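Local coordinates for Thg1-like uncharacterized protein (Bacillus thuringiensis, PDB 4KGM) that binds ATP and magnesium in a polymerase palm-like domain and probably adds nucleotides to the 5' end of tRNA, as its Thg1 relatives do, at residues I17-E21 with R131-L135; W54-K58 with W217-H221; I64-K68 with I79-D85. All blocks are in the same frame, centred on the assembly; numbering follows the deposited sequence.

Contact 1 (I17-E21 with R131-L135); sequences IKLPE and RAQVL. With PO4 (phosphate ion), chain F.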
loop_
_atom_site.group_PDB
_atom_site.type_symbol
_atom_site.label_atom_id
_atom_site.label_comp_id
_atom_site.label_asym_id
_atom_site.label_seq_id
_atom_site.Cartn_x
_atom_site.Cartn_y
_atom_site.Cartn_z
ATOM N N ILE A 17 0.423 6.328 -2.540
ATOM C CA ILE A 17 0.969 5.119 -3.131
ATOM C C ILE A 17 1.531 5.395 -4.521
ATOM O O ILE A 17 0.922 6.109 -5.318
ATOM C CB ILE A 17 -0.106 4.014 -3.189
ATOM C CG1 ILE A 17 -0.689 3.792 -1.790
ATOM C CG2 ILE A 17 0.469 2.726 -3.745
ATOM C CD1 ILE A 17 -1.811 2.795 -1.742
ATOM N N LYS A 18 2.707 4.841 -4.798
ATOM C CA LYS A 18 3.311 4.964 -6.115
ATOM C C LYS A 18 3.623 3.601 -6.716
ATOM O O LYS A 18 4.120 2.706 -6.031
ATOM C CB LYS A 18 4.583 5.814 -6.058
ATOM C CG LYS A 18 4.327 7.303 -5.884
ATOM C CD LYS A 18 5.610 8.102 -6.031
ATOM C CE LYS A 18 5.335 9.597 -6.055
ATOM N NZ LYS A 18 6.593 10.388 -6.161
ATOM N N LEU A 19 3.318 3.446 -7.999
ATOM C CA LEU A 19 3.654 2.230 -8.722
ATOM C C LEU A 19 5.141 2.234 -9.052
ATOM O O LEU A 19 5.699 3.280 -9.389
ATOM C CB LEU A 19 2.840 2.137 -10.015
ATOM C CG LEU A 19 1.319 2.031 -9.889
ATOM C CD1 LEU A 19 0.657 2.242 -11.241
ATOM C CD2 LEU A 19 0.922 0.680 -9.307
ATOM N N PRO A 20 5.792 1.066 -8.947
ATOM C CA PRO A 20 7.192 0.956 -9.365
ATOM C C PRO A 20 7.333 1.331 -10.836
ATOM O O PRO A 20 6.481 0.962 -11.642
ATOM C CB PRO A 20 7.515 -0.531 -9.147
ATOM C CG PRO A 20 6.190 -1.213 -9.010
ATOM C CD PRO A 20 5.275 -0.200 -8.404
ATOM N N GLU A 21 8.389 2.066 -11.166
ATOM C CA GLU A 21 8.576 2.599 -12.511
ATOM C C GLU A 21 9.196 1.581 -13.463
ATOM O O GLU A 21 9.491 0.449 -13.076
ATOM C CB GLU A 21 9.448 3.857 -12.463
ATOM C CG GLU A 21 8.896 4.971 -11.583
ATOM C CD GLU A 21 9.837 6.159 -11.480
ATOM O OE1 GLU A 21 10.860 6.174 -12.195
ATOM O OE2 GLU A 21 9.558 7.077 -10.679
ATOM N N ARG A 131 -9.063 2.242 -11.862
ATOM C CA ARG A 131 -8.094 1.455 -11.112
ATOM C C ARG A 131 -6.824 1.264 -11.930
ATOM O O ARG A 131 -6.878 1.042 -13.140
ATOM C CB ARG A 131 -8.687 0.103 -10.705
ATOM C CG ARG A 131 -9.086 -0.790 -11.870
ATOM C CD ARG A 131 -9.917 -1.971 -11.402
ATOM N NE ARG A 131 -11.204 -1.542 -10.867
ATOM C CZ ARG A 131 -12.125 -2.368 -10.381
ATOM N NH1 ARG A 131 -11.900 -3.675 -10.358
ATOM N NH2 ARG A 131 -13.272 -1.887 -9.915
ATOM N N ALA A 132 -5.677 1.369 -11.269
ATOM C CA ALA A 132 -4.400 1.219 -11.952
ATOM C C ALA A 132 -3.599 0.068 -11.361
ATOM O O ALA A 132 -3.839 -0.348 -10.226
ATOM C CB ALA A 132 -3.603 2.517 -11.891
ATOM N N GLN A 133 -2.649 -0.440 -12.139
ATOM C CA GLN A 133 -1.819 -1.558 -11.712
ATOM C C GLN A 133 -0.605 -1.681 -12.619
ATOM O O GLN A 133 -0.500 -0.978 -13.625
ATOM C CB GLN A 133 -2.615 -2.861 -11.771
ATOM C CG GLN A 133 -2.814 -3.388 -13.181
ATOM C CD GLN A 133 -3.759 -4.572 -13.233
ATOM O OE1 GLN A 133 -4.926 -4.467 -12.857
ATOM N NE2 GLN A 133 -3.258 -5.709 -13.700
ATOM N N VAL A 134 0.308 -2.577 -12.260
ATOM C CA VAL A 134 1.434 -2.898 -13.128
ATOM C C VAL A 134 1.342 -4.343 -13.603
ATOM O O VAL A 134 0.645 -5.167 -13.007
ATOM C CB VAL A 134 2.794 -2.677 -12.428
ATOM C CG1 VAL A 134 2.985 -1.206 -12.075
ATOM C CG2 VAL A 134 2.904 -3.554 -11.190
ATOM N N LEU A 135 2.047 -4.641 -14.688
ATOM C CA LEU A 135 2.097 -5.987 -15.233
ATOM C C LEU A 135 3.489 -6.276 -15.760
ATOM O O LEU A 135 4.142 -5.393 -16.312
ATOM C CB LEU A 135 1.087 -6.151 -16.371
ATOM C CG LEU A 135 -0.383 -6.372 -16.017
ATOM C CD1 LEU A 135 -1.194 -6.544 -17.285
ATOM C CD2 LEU A 135 -0.536 -7.586 -15.126
HETATM P P PO4 F . -15.219 -4.393 -8.083
HETATM O O1 PO4 F . -14.935 -3.812 -6.718
HETATM O O2 PO4 F . -16.512 -5.175 -8.036
HETATM O O3 PO4 F . -15.350 -3.274 -9.089
HETATM O O4 PO4 F . -14.091 -5.311 -8.490
#
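Segment 131-135 is the end of strand 128-134, an outermost strand of the sheet within this chain. Segment 17-21 is an extended loop between helix 4-13 and strand 25-31. The nearest CA atoms, those of L19 and V134, are 7.1 Å apart. No hydrogen bond joins the segments, so side chains make the contact. On the strand, A132 and V134 point toward the loop and Q133 points away. L19 points back at them. Its CB lies 3.9 Å from V134 CG1, and its CD1 lies 4.3 Å from A132 CB. P20 extends the patch, with CG 4.4 Å from V134 CG1. Farther back along the strand, away from this patch, R131 binds a phosphate ion, probably from the crystallisation liquor. Its NH2 donates to PO4 O3 at 2.6 Å, and NH1 makes a weak bond to PO4 O4 at 3.3 Å. R131 also forms salt bridges with D129 and with E12 of the second subunit. Y15 of the second subunit packs on L19 and P20, and P20 of the fourth subunit packs on V134. The chemistry is thus a small apolar seam, buried where subunits of the tetramer meet, with the charges of R131 kept apart.

Contact 2 (W54-K58 with W217-H221); sequences WETCK and WSVDH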
loop_
_atom_site.group_PDB
_atom_site.type_symbol
_atom_site.label_atom_id
_atom_site.label_comp_id
_atom_site.label_asym_id
_atom_site.label_seq_id
_atom_site.Cartn_x
_atom_site.Cartn_y
_atom_site.Cartn_z
ATOM N N TRP A 54 -15.692 5.421 -27.968
ATOM C CA TRP A 54 -14.566 5.484 -28.892
ATOM C C TRP A 54 -13.952 6.879 -28.916
ATOM O O TRP A 54 -12.736 7.029 -29.017
ATOM C CB TRP A 54 -14.995 5.055 -30.296
ATOM C CG TRP A 54 -15.527 3.655 -30.351
ATOM C CD1 TRP A 54 -15.426 2.700 -29.382
ATOM C CD2 TRP A 54 -16.257 3.055 -31.430
ATOM N NE1 TRP A 54 -16.044 1.544 -29.790
ATOM C CE2 TRP A 54 -16.561 1.735 -31.044
ATOM C CE3 TRP A 54 -16.679 3.506 -32.684
ATOM C CZ2 TRP A 54 -17.269 0.861 -31.868
ATOM C CZ3 TRP A 54 -17.381 2.635 -33.501
ATOM C CH2 TRP A 54 -17.667 1.329 -33.089
ATOM N N GLU A 55 -14.800 7.899 -28.820
ATOM C CA GLU A 55 -14.324 9.274 -28.741
ATOM C C GLU A 55 -13.687 9.525 -27.381
ATOM O O GLU A 55 -12.752 10.314 -27.257
ATOM C CB GLU A 55 -15.467 10.261 -28.984
ATOM C CG GLU A 55 -15.922 10.322 -30.428
ATOM C CD GLU A 55 -14.804 10.725 -31.370
ATOM O OE1 GLU A 55 -14.256 11.836 -31.204
ATOM O OE2 GLU A 55 -14.465 9.928 -32.270
ATOM N N THR A 56 -14.204 8.844 -26.364
ATOM C CA THR A 56 -13.633 8.918 -25.029
ATOM C C THR A 56 -12.255 8.266 -25.028
ATOM O O THR A 56 -11.298 8.811 -24.475
ATOM C CB THR A 56 -14.538 8.225 -23.994
ATOM O OG1 THR A 56 -15.808 8.887 -23.950
ATOM C CG2 THR A 56 -13.907 8.268 -22.613
ATOM N N CYS A 57 -12.164 7.105 -25.669
ATOM C CA CYS A 57 -10.907 6.373 -25.777
ATOM C C CYS A 57 -9.816 7.188 -26.461
ATOM O O CYS A 57 -8.648 7.101 -26.092
ATOM C CB CYS A 57 -11.118 5.061 -26.531
ATOM S SG CYS A 57 -12.008 3.803 -25.600
ATOM N N LYS A 58 -10.201 7.970 -27.464
ATOM C CA LYS A 58 -9.254 8.838 -28.152
ATOM C C LYS A 58 -8.778 9.930 -27.207
ATOM O O LYS A 58 -7.580 10.179 -27.081
ATOM C CB LYS A 58 -9.894 9.471 -29.389
ATOM C CG LYS A 58 -10.255 8.490 -30.497
ATOM C CD LYS A 58 -10.843 9.226 -31.693
ATOM C CE LYS A 58 -11.166 8.281 -32.836
ATOM N NZ LYS A 58 -11.671 9.018 -34.029
ATOM N N TRP A 217 -4.882 9.165 -33.188
ATOM C CA TRP A 217 -5.495 7.986 -32.595
ATOM C C TRP A 217 -6.760 7.633 -33.365
ATOM O O TRP A 217 -7.612 8.490 -33.600
ATOM C CB TRP A 217 -5.812 8.227 -31.118
ATOM C CG TRP A 217 -4.593 8.476 -30.284
ATOM C CD1 TRP A 217 -4.031 9.684 -29.994
ATOM C CD2 TRP A 217 -3.778 7.489 -29.639
ATOM N NE1 TRP A 217 -2.919 9.514 -29.204
ATOM C CE2 TRP A 217 -2.743 8.175 -28.971
ATOM C CE3 TRP A 217 -3.827 6.094 -29.555
ATOM C CZ2 TRP A 217 -1.763 7.513 -28.233
ATOM C CZ3 TRP A 217 -2.853 5.439 -28.821
ATOM C CH2 TRP A 217 -1.836 6.149 -28.170
ATOM N N SER A 218 -6.878 6.371 -33.761
ATOM C CA SER A 218 -7.998 5.940 -34.588
ATOM C C SER A 218 -8.579 4.617 -34.111
ATOM O O SER A 218 -7.903 3.836 -33.443
ATOM C CB SER A 218 -7.564 5.813 -36.049
ATOM O OG SER A 218 -7.009 7.027 -36.526
ATOM N N VAL A 219 -9.836 4.373 -34.460
ATOM C CA VAL A 219 -10.478 3.106 -34.148
ATOM C C VAL A 219 -10.095 2.078 -35.201
ATOM O O VAL A 219 -10.292 2.299 -36.396
ATOM C CB VAL A 219 -12.011 3.241 -34.121
ATOM C CG1 VAL A 219 -12.652 1.906 -33.769
ATOM C CG2 VAL A 219 -12.436 4.320 -33.140
ATOM N N ASP A 220 -9.535 0.957 -34.759
ATOM C CA ASP A 220 -9.190 -0.122 -35.673
ATOM C C ASP A 220 -10.260 -1.205 -35.639
ATOM O O ASP A 220 -10.311 -2.011 -34.711
ATOM C CB ASP A 220 -7.825 -0.720 -35.325
ATOM C CG ASP A 220 -7.402 -1.807 -36.296
ATOM O OD1 ASP A 220 -7.708 -1.679 -37.501
ATOM O OD2 ASP A 220 -6.768 -2.789 -35.856
ATOM N N HIS A 221 -11.119 -1.214 -36.654
ATOM C CA HIS A 221 -12.185 -2.206 -36.740
ATOM C C HIS A 221 -11.652 -3.536 -37.263
ATOM O O HIS A 221 -12.368 -4.537 -37.292
ATOM C CB HIS A 221 -13.330 -1.693 -37.613
ATOM C CG HIS A 221 -14.014 -0.483 -37.058
ATOM N ND1 HIS A 221 -14.964 -0.557 -36.062
ATOM C CD2 HIS A 221 -13.881 0.832 -37.353
ATOM C CE1 HIS A 221 -15.389 0.659 -35.769
ATOM N NE2 HIS A 221 -14.747 1.520 -36.538
HETATM O O HOH W 1 -11.456 6.335 -35.627
#
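Helix segment 54-58 crosses strand segment 217-220 at 141°, with the axes 8.7 Å apart. Side chains one turn apart on the helix, W54 and K58, make the contact. W54 has chi1 near -60° (m), and its CB points toward the strand. CB lies 3.9 Å from V219 CG2, while V219 CG1 sits over one face of the indole. V219 is in the t rotamer and points toward the helix. H221 starts sideways, but its ring comes back to the tryptophan. The two rings form an offset edge-to-face pair, with the edge of H221 toward the face of W54. The centroid of the W54 six-membered ring is 5.2 Å from that of H221, and the planes meet at 72°. K58 has chi1 m and is fully extended beyond it. This carries CE past the strand backbone, 3.6 Å from W217 O and 4.2 Å from V219 CG2. K58 NZ then makes a weak salt bridge with E55 OE2 at 3.4 Å. A water accepts hydrogen bonds from K58 NZ at 3.1 Å and V219 N at 2.8 Å, the one polar link across the pair. W217 sets out toward the helix, but its indole leads away to A61 and Q62 farther along helix 47-63. The helix packs on one face of the palm-like sheet, and this contact is where it meets strand 215-220. That strand is outermost in this chain and pairs with strand 200-206, whose I202 touches both C57 and V219. On another side of helix 47-63, T56 meets helix 97-119.

Contact 3 (I64-K68 with I79-D85); sequences IMGAK and ILITNYD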
loop_
_atom_site.group_PDB
_atom_site.type_symbol
_atom_site.label_atom_id
_atom_site.label_comp_id
_atom_site.label_asym_id
_atom_site.label_seq_id
_atom_site.Cartn_x
_atom_site.Cartn_y
_atom_site.Cartn_z
ATOM N N ILE A 64 -2.850 11.118 -21.919
ATOM C CA ILE A 64 -2.138 10.298 -20.943
ATOM C C ILE A 64 -0.698 10.032 -21.370
ATOM O O ILE A 64 -0.450 9.433 -22.418
ATOM C CB ILE A 64 -2.863 8.962 -20.688
ATOM C CG1 ILE A 64 -4.199 9.212 -19.986
ATOM C CG2 ILE A 64 -1.998 8.041 -19.850
ATOM C CD1 ILE A 64 -5.021 7.960 -19.767
ATOM N N MET A 65 0.248 10.487 -20.552
ATOM C CA MET A 65 1.669 10.315 -20.837
ATOM C C MET A 65 2.054 8.838 -20.878
ATOM O O MET A 65 1.848 8.108 -19.908
ATOM C CB MET A 65 2.517 11.048 -19.794
ATOM C CG MET A 65 4.019 10.904 -19.998
ATOM S SD MET A 65 4.995 11.727 -18.715
ATOM C CE MET A 65 4.278 13.369 -18.745
ATOM N N GLY A 66 2.604 8.406 -22.008
ATOM C CA GLY A 66 3.048 7.033 -22.168
ATOM C C GLY A 66 1.985 6.081 -22.688
ATOM O O GLY A 66 2.221 4.876 -22.775
ATOM N N ALA A 67 0.816 6.613 -23.033
ATOM C CA ALA A 67 -0.280 5.788 -23.541
ATOM C C ALA A 67 0.069 5.162 -24.890
ATOM O O ALA A 67 0.443 5.859 -25.833
ATOM C CB ALA A 67 -1.562 6.600 -23.644
ATOM N N LYS A 68 -0.058 3.842 -24.971
ATOM C CA LYS A 68 0.309 3.110 -26.176
ATOM C C LYS A 68 -0.898 2.479 -26.859
ATOM O O LYS A 68 -0.984 2.453 -28.086
ATOM C CB LYS A 68 1.342 2.032 -25.844
ATOM C CG LYS A 68 2.687 2.586 -25.401
ATOM C CD LYS A 68 3.391 3.291 -26.547
ATOM C CE LYS A 68 4.661 3.981 -26.076
ATOM N NZ LYS A 68 4.364 5.140 -25.190
ATOM N N ILE A 79 -6.441 0.804 -20.592
ATOM C CA ILE A 79 -5.382 1.598 -21.203
ATOM C C ILE A 79 -4.002 1.058 -20.840
ATOM O O ILE A 79 -3.684 0.886 -19.661
ATOM C CB ILE A 79 -5.471 3.070 -20.767
ATOM C CG1 ILE A 79 -6.886 3.607 -21.000
ATOM C CG2 ILE A 79 -4.433 3.909 -21.502
ATOM C CD1 ILE A 79 -7.161 4.927 -20.320
ATOM N N LEU A 80 -3.188 0.782 -21.856
ATOM C CA LEU A 80 -1.815 0.337 -21.642
ATOM C C LEU A 80 -0.860 1.522 -21.629
ATOM O O LEU A 80 -0.739 2.246 -22.619
ATOM C CB LEU A 80 -1.384 -0.658 -22.722
ATOM C CG LEU A 80 0.123 -0.933 -22.795
ATOM C CD1 LEU A 80 0.629 -1.585 -21.516
ATOM C CD2 LEU A 80 0.468 -1.785 -24.004
ATOM N N ILE A 81 -0.182 1.711 -20.502
ATOM C CA ILE A 81 0.786 2.791 -20.364
ATOM C C ILE A 81 2.187 2.230 -20.145
ATOM O O ILE A 81 2.391 1.366 -19.292
ATOM C CB ILE A 81 0.435 3.715 -19.183
ATOM C CG1 ILE A 81 -1.047 4.093 -19.219
ATOM C CG2 ILE A 81 1.305 4.958 -19.204
ATOM C CD1 ILE A 81 -1.490 4.913 -18.029
ATOM N N THR A 82 3.145 2.715 -20.926
ATOM C CA THR A 82 4.542 2.338 -20.741
ATOM C C THR A 82 5.366 3.575 -20.416
ATOM O O THR A 82 5.101 4.658 -20.938
ATOM C CB THR A 82 5.130 1.650 -21.989
ATOM O OG1 THR A 82 5.161 2.576 -23.082
ATOM C CG2 THR A 82 4.301 0.434 -22.372
ATOM N N ASN A 83 6.364 3.414 -19.553
ATOM C CA ASN A 83 7.192 4.534 -19.124
ATOM C C ASN A 83 8.683 4.229 -19.216
ATOM O O ASN A 83 9.482 4.776 -18.456
ATOM C CB ASN A 83 6.834 4.938 -17.694
ATOM C CG ASN A 83 6.911 3.772 -16.728
ATOM O OD1 ASN A 83 7.326 2.671 -17.096
ATOM N ND2 ASN A 83 6.510 4.007 -15.481
ATOM N N TYR A 84 9.052 3.355 -20.145
ATOM C CA TYR A 84 10.443 2.940 -20.290
ATOM C C TYR A 84 10.908 2.984 -21.741
ATOM O O TYR A 84 11.795 2.228 -22.138
ATOM C CB TYR A 84 10.641 1.537 -19.713
ATOM C CG TYR A 84 9.609 0.531 -20.174
ATOM C CD1 TYR A 84 8.449 0.312 -19.439
ATOM C CD2 TYR A 84 9.793 -0.201 -21.340
ATOM C CE1 TYR A 84 7.502 -0.607 -19.854
ATOM C CE2 TYR A 84 8.849 -1.122 -21.762
ATOM C CZ TYR A 84 7.706 -1.320 -21.015
ATOM O OH TYR A 84 6.765 -2.236 -21.429
ATOM N N ASP A 85 10.303 3.872 -22.525
ATOM C CA ASP A 85 10.661 4.046 -23.928
ATOM C C ASP A 85 12.132 4.427 -24.058
ATOM O O ASP A 85 12.876 3.826 -24.835
ATOM C CB ASP A 85 9.786 5.125 -24.571
ATOM C CG ASP A 85 8.300 4.840 -24.424
ATOM O OD1 ASP A 85 7.526 5.272 -25.304
ATOM O OD2 ASP A 85 7.907 4.190 -23.431
#
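I79 opens the second segment on strand 76-81. Its CD1 meets I64 CD1 at 3.8 Å, and its CG2 lies 4.5 Å from A67 CB. L80 gives its backbone O to K68 N, a hydrogen bond of 2.9 Å. I81 faces A67 in an antiparallel non-hydrogen-bonded pair, their CA atoms 4.5 Å apart. I81 CD1 also packs on I64 CG2 at 3.7 Å. The strand ends at I81. T82 N still donates to G66 O at 3.0 Å, closing the ladder. G66 lies in a type II turn from I64 to A67, at phi 89°. A side chain here would jam against the preceding carbonyl and clash with T82 O. N83 turns its side chain to S91, and Y84 bonds through OH to V237 O. D85 comes back toward the first segment. Its OD1 makes a weak salt bridge with K68 NZ at 3.2 Å, and its OD2 accepts from T82 OG1 at 3.2 Å. This is the open end of the beta hairpin 67-73/76-81. Its other end carries D75, a ligand of both magnesium ions and part of the ATP pocket. Such a hairpin with a metal-binding aspartate is characteristic of the polymerase palm-like fold.

All three contacts reach the same antiparallel sheet. Contact 1 is buried and apolar at the 128-134 edge, where other subunits meet it. Contact 2 lies at the surface by the 215-220 edge, and no other chain touches it. It mixes aromatic, aliphatic and water-bridged chemistry. Contact 3 is partly buried between inner strands. It alone has direct hydrogen bonds between its segments, as expected of paired strands. Contact 3 touches both others: E21 CA lies 3.9 Å from N83 ND2, and W217 CH2 lies 3.3 Å from A67 O. Contacts 1 and 2 stay about 13 Å apart at their nearest atoms. Contact 2's helix 47-63 leads through the 64-67 turn into contact 3's strand 67-73.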